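Inner membrane lipoprotein SadB (Salmonella enterica, PDB 4C47) is a trimeric inner membrane lipoprotein required for proper surface expression of the autotransporter adhesin SadA, possibly acting directly in its biogenesis. Local coordinates at residues G88-A93 / I118-L123. Sequence-based numbering, arbitrary orientation.
Sequences GNIGLA and IPVSNL
I90 and L92 meet V120 and L123 inside the C-terminal beta-sandwich of SadB, where the residues entering strand 91-102 face strand 120-121 and the loop that follows through side chains alone. No hydrogen bond crosses the contact and all three close pairs are methyl carbons; the CA atoms of I90 and V120, the nearest such pair, are 8.5 Å apart, so the backbones stay separate. Packing is closest around L123, whose two methyls have separate partners. Its CD2 lies 3.8 Å from I90 CD1, the two side chains sliding past each other in opposite directions, whereas L92 and L123 approach tip to tip. V120 sits less snugly, with CG1 4.2 Å from I90 CD1. I90 reaches both residues because CG1 lies anti to the carbonyl carbon (chi1 -72°) and CD1 extends the chain further (chi2 -177°). I185 of strand 180-186, in the other four-stranded sheet from L92, touches L92 and L123, so side chains of both sheets meet here; F192, on the strand paired with 120-121, packs on I90 and V120. The solvent side lies just beyond V120: S121, on the strand, and N122, in the loop after it, are partly exposed and make no contact with segment 88-93. On the buried side, L92 CD1 meets L123 CD1 at 3.9 Å.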
loop_
_atom_site.group_PDB
_atom_site.type_symbol
_atom_site.label_atom_id
_atom_site.label_comp_id
_atom_site.label_asym_id
_atom_site.label_seq_id
_atom_site.Cartn_x
_atom_site.Cartn_y
_atom_site.Cartn_z
ATOM N N GLY A 88 -2.893 -14.938 -8.698
ATOM C CA GLY A 88 -1.445 -15.014 -8.690
ATOM C C GLY A 88 -0.930 -16.440 -8.739
ATOM O O GLY A 88 0.258 -16.671 -8.953
ATOM N N ASN A 89 -1.825 -17.401 -8.536
ATOM C CA ASN A 89 -1.451 -18.811 -8.559
ATOM C C ASN A 89 -2.266 -19.597 -9.572
ATOM O O ASN A 89 -1.723 -20.382 -10.347
ATOM C CB ASN A 89 -1.620 -19.440 -7.176
ATOM C CG ASN A 89 -0.716 -18.818 -6.135
ATOM O OD1 ASN A 89 0.286 -18.184 -6.464
ATOM N ND2 ASN A 89 -1.061 -19.005 -4.865
ATOM N N ILE A 90 -3.577 -19.390 -9.545
ATOM C CA ILE A 90 -4.478 -20.054 -10.471
ATOM C C ILE A 90 -5.181 -19.030 -11.354
ATOM O O ILE A 90 -5.707 -18.031 -10.866
ATOM C CB ILE A 90 -5.516 -20.915 -9.721
ATOM C CG1 ILE A 90 -4.845 -22.155 -9.132
ATOM C CG2 ILE A 90 -6.641 -21.332 -10.647
ATOM C CD1 ILE A 90 -5.803 -23.095 -8.445
ATOM N N GLY A 91 -5.162 -19.275 -12.657
ATOM C CA GLY A 91 -5.846 -18.419 -13.606
ATOM C C GLY A 91 -7.007 -19.142 -14.261
ATOM O O GLY A 91 -6.855 -20.244 -14.788
ATOM N N LEU A 92 -8.175 -18.513 -14.220
ATOM C CA LEU A 92 -9.384 -19.068 -14.801
ATOM C C LEU A 92 -10.028 -18.015 -15.681
ATOM O O LEU A 92 -10.015 -16.831 -15.349
ATOM C CB LEU A 92 -10.377 -19.468 -13.706
ATOM C CG LEU A 92 -9.968 -20.519 -12.671
ATOM C CD1 LEU A 92 -11.109 -20.753 -11.694
ATOM C CD2 LEU A 92 -9.573 -21.820 -13.346
ATOM N N ALA A 93 -10.582 -18.438 -16.811
ATOM C CA ALA A 93 -11.444 -17.549 -17.583
ATOM C C ALA A 93 -12.862 -18.075 -17.487
ATOM O O ALA A 93 -13.069 -19.251 -17.202
ATOM C CB ALA A 93 -10.997 -17.462 -19.040
ATOM N N ILE A 118 -1.508 -27.281 -16.429
ATOM C CA ILE A 118 -1.791 -28.494 -15.670
ATOM C C ILE A 118 -3.214 -28.453 -15.118
ATOM O O ILE A 118 -3.746 -27.373 -14.849
ATOM C CB ILE A 118 -0.776 -28.706 -14.521
ATOM C CG1 ILE A 118 -0.789 -27.521 -13.555
ATOM C CG2 ILE A 118 0.620 -28.923 -15.079
ATOM C CD1 ILE A 118 0.070 -27.735 -12.328
ATOM N N PRO A 119 -3.845 -29.630 -14.969
ATOM C CA PRO A 119 -5.204 -29.692 -14.421
ATOM C C PRO A 119 -5.265 -29.136 -13.001
ATOM O O PRO A 119 -4.289 -29.232 -12.261
ATOM C CB PRO A 119 -5.504 -31.194 -14.392
ATOM C CG PRO A 119 -4.570 -31.802 -15.380
ATOM C CD PRO A 119 -3.334 -30.961 -15.346
ATOM N N VAL A 120 -6.403 -28.555 -12.642
ATOM C CA VAL A 120 -6.675 -28.179 -11.261
ATOM C C VAL A 120 -8.008 -28.793 -10.841
ATOM O O VAL A 120 -8.954 -28.839 -11.628
ATOM C CB VAL A 120 -6.690 -26.643 -11.059
ATOM C CG1 VAL A 120 -5.322 -26.054 -11.357
ATOM C CG2 VAL A 120 -7.745 -25.986 -11.933
ATOM N N SER A 121 -8.078 -29.277 -9.606
ATOM C CA SER A 121 -9.283 -29.939 -9.124
ATOM C C SER A 121 -9.655 -29.467 -7.729
ATOM O O SER A 121 -8.829 -28.897 -7.018
ATOM C CB SER A 121 -9.097 -31.457 -9.123
ATOM O OG SER A 121 -8.827 -31.937 -10.427
ATOM N N ASN A 122 -10.906 -29.716 -7.352
ATOM C CA ASN A 122 -11.413 -29.387 -6.024
ATOM C C ASN A 122 -11.273 -27.912 -5.670
ATOM O O ASN A 122 -10.867 -27.563 -4.560
ATOM C CB ASN A 122 -10.751 -30.266 -4.959
ATOM C CG ASN A 122 -10.856 -31.744 -5.282
ATOM O OD1 ASN A 122 -11.735 -32.162 -6.037
ATOM N ND2 ASN A 122 -9.958 -32.543 -4.714
ATOM N N LEU A 123 -11.605 -27.055 -6.630
ATOM C CA LEU A 123 -11.648 -25.620 -6.409
ATOM C C LEU A 123 -12.909 -25.265 -5.633
ATOM O O LEU A 123 -13.953 -25.894 -5.809
ATOM C CB LEU A 123 -11.643 -24.871 -7.744
ATOM C CG LEU A 123 -10.304 -24.615 -8.441
ATOM C CD1 LEU A 123 -10.529 -24.122 -9.860
ATOM C CD2 LEU A 123 -9.485 -23.604 -7.664
#